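Local structure of CurD (Moorea producens 3L, 5KP7) at residues S186-E189 against P190-G193; G319-M322 against G323-F327. The protein probably acts as a hydroxymethylglutaryl-CoA synthase-type acyltransferase of the thiolase-like superfamily and binds the 4'-phosphopantetheine arm in its pocket. The protein carries 3 engineered substitutions. One frame throughout, in Å; residues are numbered along the deposited sequence.

Contact 1: S186-E189 against P190-G193. With PNS (4'-phosphopantetheine), chain E.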
ATOM      1  N   SER A 186      12.804  12.494  -0.897  1.00 46.82           N
ATOM      2  CA  SER A 186      13.502  12.019  -2.113  1.00 47.88           C
ATOM      3  C   SER A 186      13.605  10.484  -2.199  1.00 47.97           C
ATOM      4  O   SER A 186      13.482   9.924  -3.296  1.00 49.69           O
ATOM      5  CB  SER A 186      14.891  12.656  -2.246  1.00 50.00           C
ATOM      6  OG  SER A 186      14.772  14.049  -2.517  1.00 52.54           O
ATOM      7  N   PHE A 187      13.787   9.819  -1.049  1.00 46.16           N
ATOM      8  CA  PHE A 187      13.844   8.334  -0.983  1.00 45.27           C
ATOM      9  C   PHE A 187      12.560   7.670  -1.555  1.00 43.79           C
ATOM     10  O   PHE A 187      12.607   6.546  -2.073  1.00 44.49           O
ATOM     11  CB  PHE A 187      14.140   7.831   0.467  1.00 45.16           C
ATOM     12  CG  PHE A 187      12.939   7.867   1.408  1.00 44.95           C
ATOM     13  CD1 PHE A 187      12.509   9.069   1.970  1.00 43.99           C
ATOM     14  CD2 PHE A 187      12.239   6.700   1.735  1.00 43.91           C
ATOM     15  CE1 PHE A 187      11.412   9.112   2.824  1.00 42.20           C
ATOM     16  CE2 PHE A 187      11.140   6.741   2.593  1.00 43.58           C
ATOM     17  CZ  PHE A 187      10.728   7.945   3.131  1.00 42.89           C
ATOM     18  N   ALA A 188      11.429   8.367  -1.456  1.00 40.07           N
ATOM     19  CA  ALA A 188      10.131   7.815  -1.807  1.00 37.78           C
ATOM     20  C   ALA A 188       9.591   8.203  -3.199  1.00 36.30           C
ATOM     21  O   ALA A 188       8.507   7.735  -3.553  1.00 34.86           O
ATOM     22  CB  ALA A 188       9.123   8.197  -0.738  1.00 37.84           C
ATOM     23  N   GLU A 189      10.316   9.004  -3.985  1.00 35.28           N
ATOM     24  CA  GLU A 189       9.752   9.509  -5.251  1.00 35.05           C
ATOM     25  C   GLU A 189       9.325   8.410  -6.234  1.00 33.41           C
ATOM     26  O   GLU A 189       8.208   8.424  -6.744  1.00 31.55           O
ATOM     27  CB  GLU A 189      10.690  10.495  -5.946  1.00 37.50           C
ATOM     28  CG  GLU A 189      10.024  11.192  -7.113  1.00 38.86           C
ATOM     29  CD  GLU A 189      10.930  12.168  -7.803  1.00 41.77           C
ATOM     30  OE1 GLU A 189      12.129  12.223  -7.417  1.00 43.75           O
ATOM     31  OE2 GLU A 189      10.457  12.841  -8.751  1.00 41.10           O
ATOM     32  N   PRO A 190      10.207   7.447  -6.486  1.00 32.86           N
ATOM     33  CA  PRO A 190       9.844   6.386  -7.413  1.00 31.81           C
ATOM     34  C   PRO A 190       8.625   5.561  -6.987  1.00 29.70           C
ATOM     35  O   PRO A 190       7.897   5.097  -7.848  1.00 27.95           O
ATOM     36  CB  PRO A 190      11.087   5.493  -7.417  1.00 33.38           C
ATOM     37  CG  PRO A 190      12.190   6.363  -6.925  1.00 33.85           C
ATOM     38  CD  PRO A 190      11.567   7.262  -5.935  1.00 33.21           C
ATOM     39  N   SER A 191       8.414   5.396  -5.687  1.00 28.88           N
ATOM     40  CA  SER A 191       7.436   4.465  -5.194  1.00 28.74           C
ATOM     41  C   SER A 191       6.110   5.087  -4.812  1.00 29.02           C
ATOM     42  O   SER A 191       5.158   4.369  -4.613  1.00 28.85           O
ATOM     43  CB  SER A 191       7.995   3.670  -4.005  1.00 28.81           C
ATOM     44  OG  SER A 191       8.451   4.508  -2.971  1.00 28.90           O
ATOM     45  N   SER A 192       6.047   6.399  -4.654  1.00 29.07           N
ATOM     46  CA  SER A 192       4.888   7.013  -3.985  1.00 29.83           C
ATOM     47  C   SER A 192       3.829   7.419  -5.030  1.00 28.31           C
ATOM     48  O   SER A 192       4.046   8.348  -5.804  1.00 29.45           O
ATOM     49  CB  SER A 192       5.360   8.194  -3.159  1.00 31.92           C
ATOM     50  OG  SER A 192       5.975   7.727  -1.959  1.00 34.82           O
ATOM     51  N   GLY A 193       2.712   6.688  -5.051  1.00 25.51           N
ATOM     52  CA  GLY A 193       1.658   6.892  -6.031  1.00 24.45           C
ATOM     53  C   GLY A 193       0.486   7.701  -5.470  1.00 23.33           C
ATOM     54  O   GLY A 193       0.595   8.419  -4.470  1.00 22.73           O
TER
HETATM   55  O23 PNS E 100      16.371  -0.352  -3.663  1.00 38.20           O
HETATM   56  P24 PNS E 100      16.369   0.659  -2.539  1.00 37.23           P
HETATM   57  O26 PNS E 100      17.555   1.582  -2.367  1.00 40.51           O
HETATM   58  O27 PNS E 100      15.100   1.664  -2.701  1.00 40.99           O
HETATM   59  C28 PNS E 100      13.788   1.183  -2.959  1.00 39.87           C
HETATM   60  C29 PNS E 100      13.033   2.108  -3.915  1.00 38.85           C
HETATM   61  C30 PNS E 100      11.551   1.791  -4.050  1.00 38.85           C
HETATM   62  C31 PNS E 100      13.876   3.020  -4.840  1.00 38.01           C
HETATM   63  C32 PNS E 100      12.828   3.384  -2.944  1.00 39.92           C
HETATM   64  O33 PNS E 100      12.108   4.470  -3.593  1.00 35.92           O
HETATM   65  C34 PNS E 100      12.127   3.234  -1.609  1.00 42.86           C
HETATM   66  O35 PNS E 100      12.743   2.837  -0.624  1.00 43.33           O
HETATM   67  N36 PNS E 100      10.815   3.465  -1.600  1.00 43.80           N
HETATM   68  C37 PNS E 100       9.943   2.897  -0.596  1.00 44.93           C
HETATM   69  C38 PNS E 100       9.862   3.673   0.694  1.00 47.82           C
HETATM   70  C39 PNS E 100       8.894   2.870   1.531  1.00 51.09           C
HETATM   71  O40 PNS E 100       7.698   3.132   1.492  1.00 50.70           O
HETATM   72  N41 PNS E 100       9.417   1.870   2.248  1.00 49.41           N
HETATM   73  C42 PNS E 100       8.562   1.040   3.068  1.00 49.87           C
HETATM   74  C43 PNS E 100       9.263  -0.204   3.569  1.00 49.35           C
HETATM   75  S44 PNS E 100       8.060  -1.021   4.635  1.00 48.39           S
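Ala188 turns its carbonyl onto Ser191 and Ser192, closing a tight beta turn just after a short 3-10 segment; the turn forms one wall of the phosphopantetheine pocket in this thiolase-like fold. The dense part is buried round Ala188 O. Ser192 OG donates to Ala188 O at 3.0 Å and Ser191 N does so at 3.2 Å, reaching the oxygen from opposite faces of the carbonyl plane; neither lies in that plane. Ser192 N adds a weak bond to the same atom, and Ala188 CB sits 3.4 Å from Ser192 OG. Glu189 starts from the turn but extends away from it, its buried carboxylate held by Arg51 and Tyr391. The other end is looser: Ser186 is exposed and turns its hydroxyl back to Tyr183 N, while the partly exposed Phe187 has Ala188 CB 4.0 Å above its ring centre and PNS C38 3.8 Å from CE2. The ligand lies against this turn, with PNS O33 donating to Phe187 O at 2.6 Å. With chi1 at 56°, Ser191 places OG between its own backbone N and carbonyl carbon, where it accepts from PNS N36 at 2.9 Å.

Contact 2: G319-M322 against G323-F327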
ATOM      1  N   GLY A 319       1.664   2.189  -8.023  1.00 23.40           N
ATOM      2  CA  GLY A 319       2.695   2.507  -7.021  1.00 23.04           C
ATOM      3  C   GLY A 319       2.149   2.325  -5.618  1.00 22.46           C
ATOM      4  O   GLY A 319       1.077   1.731  -5.420  1.00 22.28           O
ATOM      5  N   ASN A 320       2.870   2.813  -4.617  1.00 22.04           N
ATOM      6  CA  ASN A 320       2.383   2.701  -3.247  1.00 22.13           C
ATOM      7  C   ASN A 320       1.285   3.766  -3.070  1.00 21.82           C
ATOM      8  O   ASN A 320       1.576   4.970  -3.193  1.00 21.77           O
ATOM      9  CB  ASN A 320       3.549   3.004  -2.298  1.00 22.71           C
ATOM     10  CG  ASN A 320       3.190   2.883  -0.835  1.00 23.10           C
ATOM     11  OD1 ASN A 320       2.082   2.524  -0.466  1.00 23.26           O
ATOM     12  ND2 ASN A 320       4.178   3.117   0.009  1.00 24.48           N
ATOM     13  N   ILE A 321       0.064   3.321  -2.775  1.00 21.78           N
ATOM     14  CA  ILE A 321      -1.057   4.224  -2.512  1.00 21.92           C
ATOM     15  C   ILE A 321      -1.451   4.162  -1.026  1.00 22.52           C
ATOM     16  O   ILE A 321      -2.584   4.421  -0.659  1.00 21.75           O
ATOM     17  CB  ILE A 321      -2.222   4.034  -3.490  1.00 22.17           C
ATOM     18  CG1 ILE A 321      -2.804   2.622  -3.483  1.00 22.10           C
ATOM     19  CG2 ILE A 321      -1.726   4.352  -4.885  1.00 23.14           C
ATOM     20  CD1 ILE A 321      -4.144   2.464  -4.215  1.00 21.94           C
ATOM     21  N   MET A 322      -0.437   3.923  -0.204  1.00 23.11           N
ATOM     22  CA  MET A 322      -0.512   4.022   1.252  1.00 24.60           C
ATOM     23  C   MET A 322      -1.598   3.173   1.828  1.00 23.52           C
ATOM     24  O   MET A 322      -1.615   1.983   1.569  1.00 22.94           O
ATOM     25  CB  MET A 322      -0.610   5.491   1.722  1.00 27.04           C
ATOM     26  CG  MET A 322       0.366   6.429   1.138  1.00 30.56           C
ATOM     27  SD  MET A 322       1.993   5.890   1.451  1.00 37.14           S
ATOM     28  CE  MET A 322       2.637   6.368  -0.148  1.00 36.06           C
ATOM     29  N   GLY A 323      -2.561   3.748   2.541  1.00 23.55           N
ATOM     30  CA  GLY A 323      -3.576   2.930   3.198  1.00 23.42           C
ATOM     31  C   GLY A 323      -4.530   2.161   2.308  1.00 23.44           C
ATOM     32  O   GLY A 323      -5.214   1.273   2.802  1.00 25.91           O
ATOM     33  N   ALA A 324      -4.591   2.505   1.013  1.00 21.35           N
ATOM     34  CA  ALA A 324      -5.415   1.812   0.041  1.00 20.95           C
ATOM     35  C   ALA A 324      -4.692   0.612  -0.639  1.00 20.74           C
ATOM     36  O   ALA A 324      -5.334  -0.168  -1.341  1.00 21.10           O
ATOM     37  CB  ALA A 324      -5.858   2.787  -1.038  1.00 21.08           C
ATOM     38  N   THR A 325      -3.381   0.484  -0.461  1.00 20.41           N
ATOM     39  CA  THR A 325      -2.621  -0.453  -1.294  1.00 20.77           C
ATOM     40  C   THR A 325      -3.048  -1.892  -1.071  1.00 20.88           C
ATOM     41  O   THR A 325      -3.219  -2.653  -2.036  1.00 21.10           O
ATOM     42  CB  THR A 325      -1.105  -0.320  -1.095  1.00 21.25           C
ATOM     43  OG1 THR A 325      -0.733   1.054  -1.216  1.00 21.43           O
ATOM     44  CG2 THR A 325      -0.361  -1.145  -2.132  1.00 21.67           C
ATOM     45  N   LEU A 326      -3.210  -2.305   0.176  1.00 20.70           N
ATOM     46  CA  LEU A 326      -3.665  -3.700   0.439  1.00 20.94           C
ATOM     47  C   LEU A 326      -5.035  -4.010  -0.208  1.00 21.20           C
ATOM     48  O   LEU A 326      -5.281  -5.119  -0.679  1.00 21.44           O
ATOM     49  CB  LEU A 326      -3.707  -3.971   1.964  1.00 20.82           C
ATOM     50  CG  LEU A 326      -4.320  -5.288   2.415  1.00 21.09           C
ATOM     51  CD1 LEU A 326      -3.508  -6.457   1.885  1.00 21.25           C
ATOM     52  CD2 LEU A 326      -4.333  -5.343   3.948  1.00 21.08           C
ATOM     53  N   PHE A 327      -5.936  -3.022  -0.223  1.00 20.96           N
ATOM     54  CA  PHE A 327      -7.238  -3.216  -0.841  1.00 21.35           C
ATOM     55  C   PHE A 327      -7.118  -3.306  -2.348  1.00 21.33           C
ATOM     56  O   PHE A 327      -7.829  -4.107  -2.973  1.00 22.11           O
ATOM     57  CB  PHE A 327      -8.230  -2.122  -0.437  1.00 21.65           C
ATOM     58  CG  PHE A 327      -8.521  -2.069   1.054  1.00 21.96           C
ATOM     59  CD1 PHE A 327      -8.392  -3.185   1.860  1.00 22.65           C
ATOM     60  CD2 PHE A 327      -8.944  -0.887   1.618  1.00 22.30           C
ATOM     61  CE1 PHE A 327      -8.655  -3.126   3.231  1.00 22.58           C
ATOM     62  CE2 PHE A 327      -9.235  -0.824   2.985  1.00 22.46           C
ATOM     63  CZ  PHE A 327      -9.090  -1.957   3.777  1.00 22.51           C
TER
HETATM   64  O   HOH W   1      -2.116  -0.797   2.439  1.00 21.52           O
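Thr325 reaches back from the start of helix 325-336 to Ile321 and Met322, and its hydroxyl ties the incoming loop to the helix. Two turns overlap here. Residues 321-324 make a type II' beta turn, with Met322 at positive phi and Ala324 N bonded to Ile321 O at 3.2 Å; overlapping it, Asn320 OD1 takes Met322 N at 2.9 Å, an Asx turn, with that nitrogen 47° out of the amide carbonyl plane.

The side chains of Asn320 and Thr325 meet at about a right angle, one coming from the loop and the other from the helix. Thr325 OG1 lies beside its own backbone N (chi1 -50°), which lets it face both ways: it accepts from Ile321 N at 2.9 Å and donates to Met322 O at 3.1 Å. Thr325 N also binds Met322 O, at 3.1 Å and from the same face of the carbonyl plane, and a water hydrogen-bonds that oxygen too while accepting from Leu326 N. Three donors therefore grip the Met322 carbonyl where the loop runs into the helix. Ile321 slants across Thr325: CG1 passes 3.4 Å from Thr325 OG1, and the extended chain carries CD1 onto Ala324 CB at 3.6 Å, an apolar pad on the flank of the polar network.

Asn320 also belongs to the phosphopantetheine pocket, so the bond from Met322 N, which holds its amide oxygen, probably helps to set the pocket wall. The whole turn is buried close to the centre of the subunit, joining helix 309-318 to helix 325-336. Asp168, at the end of strand 161-168, accepts from Gly323 N; Ala324 packs on strands 161-168 and 195-202, Phe327 on strands 195-202 and 355-363, and Leu326 on strand 355-363.

Contact 1 comes first along the chain, a local turn in the loop between strands 161-168 and 195-202, and it is complete well before contact 2 opens in the loop from helix 309-318 to helix 325-336. The two follow in series, neither nested nor crossed, yet they touch in space. Ser191 O and Asn320 N, and then Gly193 N and Asn320 O, each lie 2.8 Å apart, probable backbone hydrogen bonds that join the loops. Met322 packs lightly on Ser192, and Ile321 on Gly193. The N-terminal and C-terminal family regions thus meet here, with Phe187, Pro190 and Ser191 from one and Asn320 from the other contributing to a single phosphopantetheine pocket.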